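Local coordinates for putative S41 protease (Bacteroides fragilis NCTC 9343, PDB 3K50), which probably cleaves peptide bonds as a serine peptidase of family S41, with a PDZ-like domain beside its ClpP/crotonase-type peptidase domain, at residues R24-W29 and D266-A271; N91-Y96 and S374-Y379; A260-S265 and V347-Y352. All coordinates share one frame; numbering follows the deposited sequence.

Contact 1 (R24-W29 and D266-A271)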
loop_
_atom_site.group_PDB
_atom_site.type_symbol
_atom_site.label_atom_id
_atom_site.label_comp_id
_atom_site.label_asym_id
_atom_site.label_seq_id
_atom_site.Cartn_x
_atom_site.Cartn_y
_atom_site.Cartn_z
ATOM N N ARG A 24 -16.349 -22.583 1.691
ATOM C CA ARG A 24 -17.157 -23.167 2.756
ATOM C C ARG A 24 -16.223 -23.742 3.882
ATOM O O ARG A 24 -16.603 -23.771 5.034
ATOM C CB ARG A 24 -18.212 -24.141 2.180
ATOM C CG ARG A 24 -19.319 -23.364 1.467
ATOM C CD ARG A 24 -20.490 -24.182 0.918
ATOM N NE ARG A 24 -21.451 -23.383 0.137
ATOM C CZ ARG A 24 -22.397 -22.591 0.637
ATOM N NH1 ARG A 24 -22.579 -22.450 1.939
ATOM N NH2 ARG A 24 -23.187 -21.928 -0.191
ATOM N N GLN A 25 -14.989 -24.122 3.548
ATOM C CA GLN A 25 -14.089 -24.658 4.540
ATOM C C GLN A 25 -13.283 -23.568 5.233
ATOM O O GLN A 25 -13.142 -23.596 6.453
ATOM C CB GLN A 25 -13.128 -25.696 3.908
ATOM C CG GLN A 25 -11.960 -26.174 4.865
ATOM C CD GLN A 25 -12.400 -26.769 6.243
ATOM O OE1 GLN A 25 -11.772 -26.487 7.274
ATOM N NE2 GLN A 25 -13.480 -27.568 6.254
ATOM N N GLU A 26 -12.778 -22.599 4.468
ATOM C CA GLU A 26 -11.779 -21.658 4.969
ATOM C C GLU A 26 -12.203 -20.228 5.266
ATOM O O GLU A 26 -11.466 -19.510 5.914
ATOM C CB GLU A 26 -10.672 -21.521 3.919
ATOM C CG GLU A 26 -10.039 -22.795 3.433
ATOM C CD GLU A 26 -9.157 -23.482 4.456
ATOM O OE1 GLU A 26 -8.879 -22.900 5.499
ATOM O OE2 GLU A 26 -8.727 -24.619 4.202
ATOM N N TYR A 27 -13.354 -19.810 4.761
ATOM C CA TYR A 27 -13.835 -18.457 4.916
ATOM C C TYR A 27 -14.194 -18.104 6.351
ATOM O O TYR A 27 -14.908 -18.866 7.012
ATOM C CB TYR A 27 -15.104 -18.300 4.071
ATOM C CG TYR A 27 -15.639 -16.905 3.803
ATOM C CD1 TYR A 27 -14.789 -15.809 3.607
ATOM C CD2 TYR A 27 -16.975 -16.722 3.551
ATOM C CE1 TYR A 27 -15.314 -14.542 3.294
ATOM C CE2 TYR A 27 -17.518 -15.445 3.168
ATOM C CZ TYR A 27 -16.665 -14.376 3.036
ATOM O OH TYR A 27 -17.145 -13.144 2.645
ATOM N N LEU A 28 -13.740 -16.924 6.808
ATOM C CA LEU A 28 -14.067 -16.429 8.131
ATOM C C LEU A 28 -15.560 -16.469 8.329
ATOM O O LEU A 28 -16.041 -16.948 9.368
ATOM C CB LEU A 28 -13.598 -14.980 8.366
ATOM C CG LEU A 28 -13.863 -14.358 9.741
ATOM C CD1 LEU A 28 -13.179 -15.106 10.897
ATOM C CD2 LEU A 28 -13.484 -12.893 9.749
ATOM N N TRP A 29 -16.282 -15.997 7.317
ATOM C CA TRP A 29 -17.722 -15.821 7.404
ATOM C C TRP A 29 -18.508 -16.899 6.651
ATOM O O TRP A 29 -19.519 -16.635 6.025
ATOM C CB TRP A 29 -18.059 -14.424 6.837
ATOM C CG TRP A 29 -17.542 -13.259 7.638
ATOM C CD1 TRP A 29 -17.668 -13.108 8.986
ATOM C CD2 TRP A 29 -16.890 -12.046 7.176
ATOM N NE1 TRP A 29 -17.097 -11.953 9.387
ATOM C CE2 TRP A 29 -16.619 -11.271 8.312
ATOM C CE3 TRP A 29 -16.456 -11.584 5.946
ATOM C CZ2 TRP A 29 -15.997 -10.031 8.249
ATOM C CZ3 TRP A 29 -15.828 -10.354 5.870
ATOM C CH2 TRP A 29 -15.601 -9.587 7.007
ATOM N N ASP A 266 -15.076 -20.897 13.530
ATOM C CA ASP A 266 -15.154 -22.084 14.395
ATOM C C ASP A 266 -14.683 -23.382 13.744
ATOM O O ASP A 266 -14.554 -24.353 14.423
ATOM C CB ASP A 266 -16.516 -22.243 15.060
ATOM C CG ASP A 266 -17.703 -22.323 14.082
ATOM O OD1 ASP A 266 -17.544 -22.657 12.901
ATOM O OD2 ASP A 266 -18.829 -22.046 14.565
ATOM N N LYS A 267 -14.414 -23.393 12.450
ATOM C CA LYS A 267 -13.872 -24.546 11.781
ATOM C C LYS A 267 -12.350 -24.487 11.711
ATOM O O LYS A 267 -11.753 -25.448 11.255
ATOM C CB LYS A 267 -14.336 -24.619 10.302
ATOM C CG LYS A 267 -15.770 -25.103 10.037
ATOM C CD LYS A 267 -16.105 -24.870 8.589
ATOM C CE LYS A 267 -17.253 -25.736 8.125
ATOM N NZ LYS A 267 -17.671 -25.371 6.757
ATOM N N ARG A 268 -11.744 -23.329 12.006
ATOM C CA ARG A 268 -10.300 -23.159 11.841
ATOM C C ARG A 268 -9.587 -22.582 13.078
ATOM O O ARG A 268 -8.647 -21.789 12.991
ATOM C CB ARG A 268 -10.035 -22.327 10.570
ATOM C CG ARG A 268 -10.283 -23.066 9.227
ATOM C CD ARG A 268 -9.197 -24.155 8.975
ATOM N NE ARG A 268 -9.393 -24.965 7.759
ATOM C CZ ARG A 268 -8.613 -25.997 7.395
ATOM N NH1 ARG A 268 -7.566 -26.381 8.124
ATOM N NH2 ARG A 268 -8.868 -26.664 6.283
ATOM N N VAL A 269 -10.032 -23.052 14.250
ATOM C CA VAL A 269 -9.457 -22.685 15.577
ATOM C C VAL A 269 -7.963 -22.998 15.658
ATOM O O VAL A 269 -7.184 -22.220 16.224
ATOM C CB VAL A 269 -10.184 -23.385 16.797
ATOM C CG1 VAL A 269 -10.015 -24.940 16.811
ATOM C CG2 VAL A 269 -9.684 -22.820 18.104
ATOM N N GLU A 270 -7.579 -24.127 15.068
ATOM C CA GLU A 270 -6.185 -24.566 14.958
ATOM C C GLU A 270 -5.285 -23.478 14.399
ATOM O O GLU A 270 -4.103 -23.409 14.794
ATOM C CB GLU A 270 -6.082 -25.813 14.043
ATOM C CG GLU A 270 -6.374 -25.438 12.503
ATOM C CD GLU A 270 -7.111 -26.497 11.659
ATOM O OE1 GLU A 270 -6.444 -27.363 11.032
ATOM O OE2 GLU A 270 -8.364 -26.402 11.554
ATOM N N ALA A 271 -5.820 -22.616 13.519
ATOM C CA ALA A 271 -5.010 -21.527 12.910
ATOM C C ALA A 271 -4.844 -20.291 13.792
ATOM O O ALA A 271 -4.002 -19.445 13.522
ATOM C CB ALA A 271 -5.581 -21.132 11.524
#

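Contact 2 (N91-Y96 and S374-Y379)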
loop_
_atom_site.group_PDB
_atom_site.type_symbol
_atom_site.label_atom_id
_atom_site.label_comp_id
_atom_site.label_asym_id
_atom_site.label_seq_id
_atom_site.Cartn_x
_atom_site.Cartn_y
_atom_site.Cartn_z
ATOM N N ASN A 91 -2.629 16.281 -18.728
ATOM C CA ASN A 91 -1.247 16.157 -18.257
ATOM C C ASN A 91 -1.225 15.059 -17.198
ATOM O O ASN A 91 -2.137 14.984 -16.378
ATOM C CB ASN A 91 -0.751 17.470 -17.664
ATOM C CG ASN A 91 -0.544 18.532 -18.705
ATOM O OD1 ASN A 91 -0.024 18.255 -19.764
ATOM N ND2 ASN A 91 -0.919 19.779 -18.386
ATOM N N ALA A 92 -0.200 14.202 -17.223
ATOM C CA ALA A 92 -0.073 13.120 -16.253
ATOM C C ALA A 92 0.962 13.446 -15.141
ATOM O O ALA A 92 2.170 13.497 -15.399
ATOM C CB ALA A 92 0.281 11.794 -16.953
ATOM N N LEU A 93 0.479 13.658 -13.920
ATOM C CA LEU A 93 1.322 13.961 -12.776
ATOM C C LEU A 93 1.866 12.654 -12.199
ATOM O O LEU A 93 1.086 11.813 -11.754
ATOM C CB LEU A 93 0.529 14.714 -11.681
ATOM C CG LEU A 93 1.255 14.989 -10.367
ATOM C CD1 LEU A 93 2.557 15.717 -10.630
ATOM C CD2 LEU A 93 0.405 15.800 -9.355
ATOM N N ILE A 94 3.198 12.503 -12.170
ATOM C CA ILE A 94 3.811 11.257 -11.670
ATOM C C ILE A 94 3.781 11.206 -10.145
ATOM O O ILE A 94 4.255 12.134 -9.495
ATOM C CB ILE A 94 5.244 11.075 -12.239
ATOM C CG1 ILE A 94 5.149 10.906 -13.761
ATOM C CG2 ILE A 94 5.920 9.864 -11.579
ATOM C CD1 ILE A 94 6.498 10.898 -14.515
ATOM N N SER A 95 3.262 10.105 -9.583
ATOM C CA SER A 95 3.133 9.912 -8.173
ATOM C C SER A 95 4.144 8.909 -7.566
ATOM O O SER A 95 4.323 8.911 -6.388
ATOM C CB SER A 95 1.730 9.350 -7.871
ATOM O OG SER A 95 1.530 8.099 -8.582
ATOM N N TYR A 96 4.756 8.048 -8.368
ATOM C CA TYR A 96 5.626 6.978 -7.876
ATOM C C TYR A 96 6.442 6.480 -9.073
ATOM O O TYR A 96 5.887 6.345 -10.207
ATOM C CB TYR A 96 4.757 5.853 -7.323
ATOM C CG TYR A 96 5.491 4.774 -6.568
ATOM C CD1 TYR A 96 5.943 3.689 -7.207
ATOM C CD2 TYR A 96 5.622 4.813 -5.176
ATOM C CE1 TYR A 96 6.589 2.670 -6.535
ATOM C CE2 TYR A 96 6.231 3.808 -4.501
ATOM C CZ TYR A 96 6.719 2.732 -5.194
ATOM O OH TYR A 96 7.365 1.698 -4.558
ATOM N N SER A 374 -4.467 18.397 -3.318
ATOM C CA SER A 374 -4.846 19.831 -3.163
ATOM C C SER A 374 -3.646 20.789 -3.051
ATOM O O SER A 374 -3.811 22.012 -3.104
ATOM C CB SER A 374 -5.758 20.016 -1.934
ATOM O OG SER A 374 -7.026 19.412 -2.138
ATOM N N TYR A 375 -2.439 20.230 -2.954
ATOM C CA TYR A 375 -1.249 21.000 -2.743
ATOM C C TYR A 375 -0.227 20.689 -3.841
ATOM O O TYR A 375 0.839 20.105 -3.567
ATOM C CB TYR A 375 -0.663 20.626 -1.377
ATOM C CG TYR A 375 -1.483 20.917 -0.151
ATOM C CD1 TYR A 375 -2.472 20.047 0.280
ATOM C CD2 TYR A 375 -1.226 22.042 0.613
ATOM C CE1 TYR A 375 -3.206 20.340 1.419
ATOM C CE2 TYR A 375 -1.931 22.327 1.748
ATOM C CZ TYR A 375 -2.934 21.495 2.146
ATOM O OH TYR A 375 -3.595 21.843 3.323
ATOM N N LEU A 376 -0.531 21.139 -5.043
ATOM C CA LEU A 376 0.318 20.834 -6.199
ATOM C C LEU A 376 1.705 21.435 -6.110
ATOM O O LEU A 376 2.673 20.798 -6.516
ATOM C CB LEU A 376 -0.379 21.243 -7.506
ATOM C CG LEU A 376 -1.652 20.444 -7.824
ATOM C CD1 LEU A 376 -2.244 20.905 -9.174
ATOM C CD2 LEU A 376 -1.448 18.931 -7.798
ATOM N N SER A 377 1.829 22.618 -5.519
ATOM C CA SER A 377 3.147 23.253 -5.388
ATOM C C SER A 377 4.109 22.486 -4.445
ATOM O O SER A 377 5.346 22.627 -4.541
ATOM C CB SER A 377 2.998 24.690 -4.941
ATOM O OG SER A 377 2.714 24.726 -3.554
ATOM N N THR A 378 3.576 21.690 -3.530
ATOM C CA THR A 378 4.423 20.832 -2.703
ATOM C C THR A 378 4.263 19.282 -2.995
ATOM O O THR A 378 4.598 18.442 -2.156
ATOM C CB THR A 378 4.249 21.138 -1.224
ATOM O OG1 THR A 378 2.866 21.106 -0.898
ATOM C CG2 THR A 378 4.823 22.539 -0.885
ATOM N N TYR A 379 3.754 18.926 -4.169
ATOM C CA TYR A 379 3.708 17.518 -4.614
ATOM C C TYR A 379 5.139 17.203 -5.095
ATOM O O TYR A 379 5.522 17.553 -6.219
ATOM C CB TYR A 379 2.675 17.383 -5.704
ATOM C CG TYR A 379 2.193 15.985 -5.964
ATOM C CD1 TYR A 379 2.941 15.098 -6.685
ATOM C CD2 TYR A 379 0.961 15.563 -5.477
ATOM C CE1 TYR A 379 2.478 13.827 -6.937
ATOM C CE2 TYR A 379 0.487 14.269 -5.723
ATOM C CZ TYR A 379 1.247 13.417 -6.443
ATOM O OH TYR A 379 0.776 12.149 -6.729
HETATM O O HOH W 1 -0.453 11.928 -9.482
#

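Contact 3 (A260-S265 and V347-Y352)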
loop_
_atom_site.group_PDB
_atom_site.type_symbol
_atom_site.label_atom_id
_atom_site.label_comp_id
_atom_site.label_asym_id
_atom_site.label_seq_id
_atom_site.Cartn_x
_atom_site.Cartn_y
_atom_site.Cartn_z
ATOM N N ALA A 260 -1.100 -8.725 18.336
ATOM C CA ALA A 260 -2.275 -9.066 17.529
ATOM C C ALA A 260 -2.798 -10.445 17.829
ATOM O O ALA A 260 -2.022 -11.386 18.127
ATOM C CB ALA A 260 -1.981 -8.925 16.028
ATOM N N LEU A 261 -4.123 -10.562 17.733
ATOM C CA LEU A 261 -4.850 -11.784 18.052
ATOM C C LEU A 261 -5.555 -12.156 16.781
ATOM O O LEU A 261 -6.518 -11.513 16.399
ATOM C CB LEU A 261 -5.835 -11.534 19.195
ATOM C CG LEU A 261 -5.384 -10.938 20.547
ATOM C CD1 LEU A 261 -6.588 -10.862 21.445
ATOM C CD2 LEU A 261 -4.242 -11.747 21.207
ATOM N N LEU A 262 -5.026 -13.165 16.090
ATOM C CA LEU A 262 -5.632 -13.685 14.875
ATOM C C LEU A 262 -6.667 -14.740 15.263
ATOM O O LEU A 262 -6.303 -15.784 15.819
ATOM C CB LEU A 262 -4.575 -14.306 13.953
ATOM C CG LEU A 262 -3.618 -13.331 13.178
ATOM C CD1 LEU A 262 -2.951 -12.323 14.016
ATOM C CD2 LEU A 262 -2.578 -14.083 12.420
ATOM N N ARG A 263 -7.932 -14.460 14.956
ATOM C CA ARG A 263 -9.046 -15.342 15.251
ATOM C C ARG A 263 -9.851 -15.744 13.996
ATOM O O ARG A 263 -10.479 -14.914 13.321
ATOM C CB ARG A 263 -9.892 -14.679 16.307
ATOM C CG ARG A 263 -9.119 -14.371 17.592
ATOM C CD ARG A 263 -8.706 -15.654 18.261
ATOM N NE ARG A 263 -8.105 -15.499 19.594
ATOM C CZ ARG A 263 -6.799 -15.441 19.838
ATOM N NH1 ARG A 263 -5.912 -15.501 18.856
ATOM N NH2 ARG A 263 -6.401 -15.340 21.077
ATOM N N TYR A 264 -9.758 -17.033 13.689
ATOM C CA TYR A 264 -10.400 -17.661 12.534
ATOM C C TYR A 264 -11.837 -18.102 12.884
ATOM O O TYR A 264 -12.304 -17.858 13.995
ATOM C CB TYR A 264 -9.538 -18.840 12.083
ATOM C CG TYR A 264 -8.223 -18.400 11.468
ATOM C CD1 TYR A 264 -7.171 -17.959 12.260
ATOM C CD2 TYR A 264 -8.012 -18.492 10.109
ATOM C CE1 TYR A 264 -5.958 -17.564 11.723
ATOM C CE2 TYR A 264 -6.775 -18.081 9.555
ATOM C CZ TYR A 264 -5.772 -17.621 10.376
ATOM O OH TYR A 264 -4.565 -17.223 9.840
ATOM N N SER A 265 -12.520 -18.784 11.965
ATOM C CA SER A 265 -13.915 -19.227 12.180
ATOM C C SER A 265 -13.906 -20.432 13.109
ATOM O O SER A 265 -12.845 -20.955 13.406
ATOM C CB SER A 265 -14.553 -19.665 10.872
ATOM O OG SER A 265 -14.039 -20.973 10.478
ATOM N N VAL A 347 -10.938 -13.709 2.883
ATOM C CA VAL A 347 -10.951 -13.344 4.304
ATOM C C VAL A 347 -10.951 -14.644 5.113
ATOM O O VAL A 347 -11.864 -15.466 4.985
ATOM C CB VAL A 347 -12.186 -12.490 4.698
ATOM C CG1 VAL A 347 -12.241 -12.252 6.206
ATOM C CG2 VAL A 347 -12.178 -11.184 3.981
ATOM N N VAL A 348 -9.943 -14.808 5.960
ATOM C CA VAL A 348 -9.787 -15.989 6.814
ATOM C C VAL A 348 -9.856 -15.680 8.335
ATOM O O VAL A 348 -10.377 -16.501 9.119
ATOM C CB VAL A 348 -8.463 -16.760 6.481
ATOM C CG1 VAL A 348 -8.575 -17.362 5.067
ATOM C CG2 VAL A 348 -7.224 -15.870 6.690
ATOM N N CYS A 349 -9.412 -14.507 8.763
ATOM C CA CYS A 349 -9.453 -14.185 10.195
ATOM C C CYS A 349 -9.618 -12.747 10.559
ATOM O O CYS A 349 -9.311 -11.848 9.804
ATOM C CB CYS A 349 -8.194 -14.662 10.916
ATOM S SG CYS A 349 -6.596 -13.948 10.421
ATOM N N ASN A 350 -10.169 -12.569 11.757
ATOM C CA ASN A 350 -10.162 -11.304 12.466
ATOM C C ASN A 350 -8.750 -11.050 12.977
ATOM O O ASN A 350 -7.954 -12.011 13.202
ATOM C CB ASN A 350 -11.125 -11.344 13.655
ATOM C CG ASN A 350 -12.525 -11.176 13.248
ATOM O OD1 ASN A 350 -12.923 -10.106 12.788
ATOM N ND2 ASN A 350 -13.285 -12.184 13.405
ATOM N N VAL A 351 -8.379 -9.781 13.074
ATOM C CA VAL A 351 -7.057 -9.383 13.578
ATOM C C VAL A 351 -7.247 -8.309 14.682
ATOM O O VAL A 351 -7.326 -7.112 14.406
ATOM C CB VAL A 351 -6.156 -8.846 12.453
ATOM C CG1 VAL A 351 -4.738 -8.571 12.996
ATOM C CG2 VAL A 351 -6.119 -9.806 11.347
ATOM N N TYR A 352 -7.440 -8.750 15.929
ATOM C CA TYR A 352 -7.659 -7.812 17.029
ATOM C C TYR A 352 -6.353 -7.318 17.584
ATOM O O TYR A 352 -5.373 -8.045 17.577
ATOM C CB TYR A 352 -8.426 -8.466 18.153
ATOM C CG TYR A 352 -9.774 -9.129 17.675
ATOM C CD1 TYR A 352 -10.781 -8.370 17.072
ATOM C CD2 TYR A 352 -10.001 -10.454 17.845
ATOM C CE1 TYR A 352 -11.983 -8.924 16.646
ATOM C CE2 TYR A 352 -11.253 -11.037 17.432
ATOM C CZ TYR A 352 -12.219 -10.250 16.858
ATOM O OH TYR A 352 -13.417 -10.767 16.414
HETATM O O HOH W 2 -13.145 -14.523 14.664
HETATM O O HOH W 3 -11.643 -18.874 9.134
#

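Contact 1 (R24-W29 and D266-A271)
A polar, charge-rich surface contact joins Gln25 and Glu26, in the last turn of helix 18-26, to Lys267 and Arg268 of the loop between strands 258-263 and 273-276. It links the S41 N-terminal domain to the peptidase region, burying 276 Å² in all, and it is held mainly by charged and polar groups. Arg268 is modelled in two conformers, and its contacts described here belong to one of them. In that conformer its guanidinium forms a salt bridge with Glu26, OE2 to NH2 at 2.9 Å, the carboxylate and guanidinium planes 19° apart. The charge is shared: NH1 makes a longer salt bridge to Glu270 OE1, 3.3 Å away in the same loop, so one cation serves two carboxylates and would be expected to offset their mutual repulsion. Gln25 approaches the same group differently. Its CG stands anti to the backbone N and the chain bends at chi2, and the amide plane meets the guanidinium nearly perpendicularly, at 86°, with OE1 2.9 Å from NE of Arg268. Lys267 uses its full length, the chain extended beyond CG, to donate from NZ to the carbonyl O of Arg24 at 2.6 Å. That donor sits above the carbonyl plane, 39° out of it. The acceptor belongs to the helix's C-terminal turn, where the dipole would favour a cation. The Arg24 guanidinium pairs with Asp20 and bonds to Pro34 O. Lys267 also makes a cation-pi contact with Tyr30, while Asp266 binds Arg31 and Tyr30 just beyond the helix. At the helix end, Glu26 packs on Leu346 of strand 342-352 and Phe335 of strand 330-336, and Leu28 bonds through its backbone to Val347, setting the helix end against the sheet that carries the loop.

Contact 2 (N91-Y96 and S374-Y379)
Leu93 and Tyr379 meet because both side chains leave their backbones with CG anti to N: chi1 is 175° in Leu93 and -161° in Tyr379. Of the two branches of Leu93, CD2 is the one that comes down on the tyrosine ring. The approach is close to ideal for a CH-pi contact, with CD2 lying 3.6 Å from the ring centroid and 5° off the normal. Its distances to the six ring carbons accordingly vary little. The same methyl, Leu93 CD2, also touches CD2 of Leu376 at 4.0 Å, so one methyl touches both Leu376 and the Tyr379 ring. The ring edge faces the strand backbone: Tyr379 CE1 is 3.5 Å from the carbonyl O of Ile94, near the ring plane, and the phenol OH packs against Ser95 CB.

Strand 90-97 belongs to the five-stranded antiparallel sheet of the PDZ-like region, between strands 76-82 and 113-117, whereas 374-379 is a turn with a short 3-10 segment between strand 368-369 and helix 388-398. The contact therefore lays a C-terminal turn against the PDZ sheet. Its polar part is water-mediated: one molecule donates to Leu93 O at 2.7 Å and to Tyr379 OH, tying the phenol to the strand. Within the turn, Tyr379 N donates to Leu376 O. Arg110 makes a cation-pi contact with the Tyr379 ring and also bonds Ser95 O, and Ser95 OG binds a glycerol, probably from the crystallisation liquor.

Contact 3 (A260-S265 and V347-Y352)
Tyr264 lays a ring face on Cys349 and lies alongside Val348, beside strand 342-352. Followed outward, its CB lies 3.9 Å from Val348 O, and its CG is 3.7 Å from Val348 O and 3.8 Å from Cys349 CB. Further out, CD2 comes within 3.2 Å of Val348 O and CE2 packs on Val348 CG2, while Cys349 lies over a face. Cys349 CB sits over the ring centre, 3.6 Å from the centroid and 6° off the normal, a CH-pi contact. The sulfur, placed between backbone N and carbonyl carbon (chi1 62°), lies over the same face, 4.1 Å from the centroid, and is nearest CZ. At the tip, OH passes SG and is hydrogen-bonded to Lys333 NZ.

Beyond the ring, the backbones form regular antiparallel pairing. Leu261-Tyr352 and Arg263-Asn350 are hydrogen-bonded pairs, each with two N-H...O bonds; Leu261 N to Tyr352 O spans 2.8 Å. Leu262-Val351 between them is non-hydrogen-bonded. A water accepts from Asn350 ND2 and donates to Arg263 O, which also accepts from Asn350 N. On the face of Leu261 and Arg263, Arg263 CG meets the Tyr352 ring at its edge, 4.0 Å from CE2, while the guanidinium turns away to Asp274 and to its neighbour Leu262 O.

Val348 and Cys349 both face Ala331, a classic beta bulge in the pairing with strand 330-336. The Leu262-Val351 face continues through Ala260 and Val351 onto Met307 of helix 304-312, and strand 273-276 flanks 258-263 on its other side.

Overall arrangement
From the N terminus, helix 18-26 supplies the first half of contact 1, and strand 90-97 the first half of contact 2, before either is closed. Segment 260-265 then opens contact 3, and 266-271, directly following, closes contact 1; 347-352 closes contact 3 and 374-379 closes contact 2. Contact 1 thus crosses both others, whereas contact 3 falls wholly between the two halves of contact 2. Contacts 1 and 3 are neighbours, their centres about 10 Å apart, and together tie the N-terminal helix to the antiparallel sheet of the peptidase region. Contact 2 joins the PDZ-like sheet to the C-terminal region, on the opposite side of the chain's centre from contacts 1 and 3.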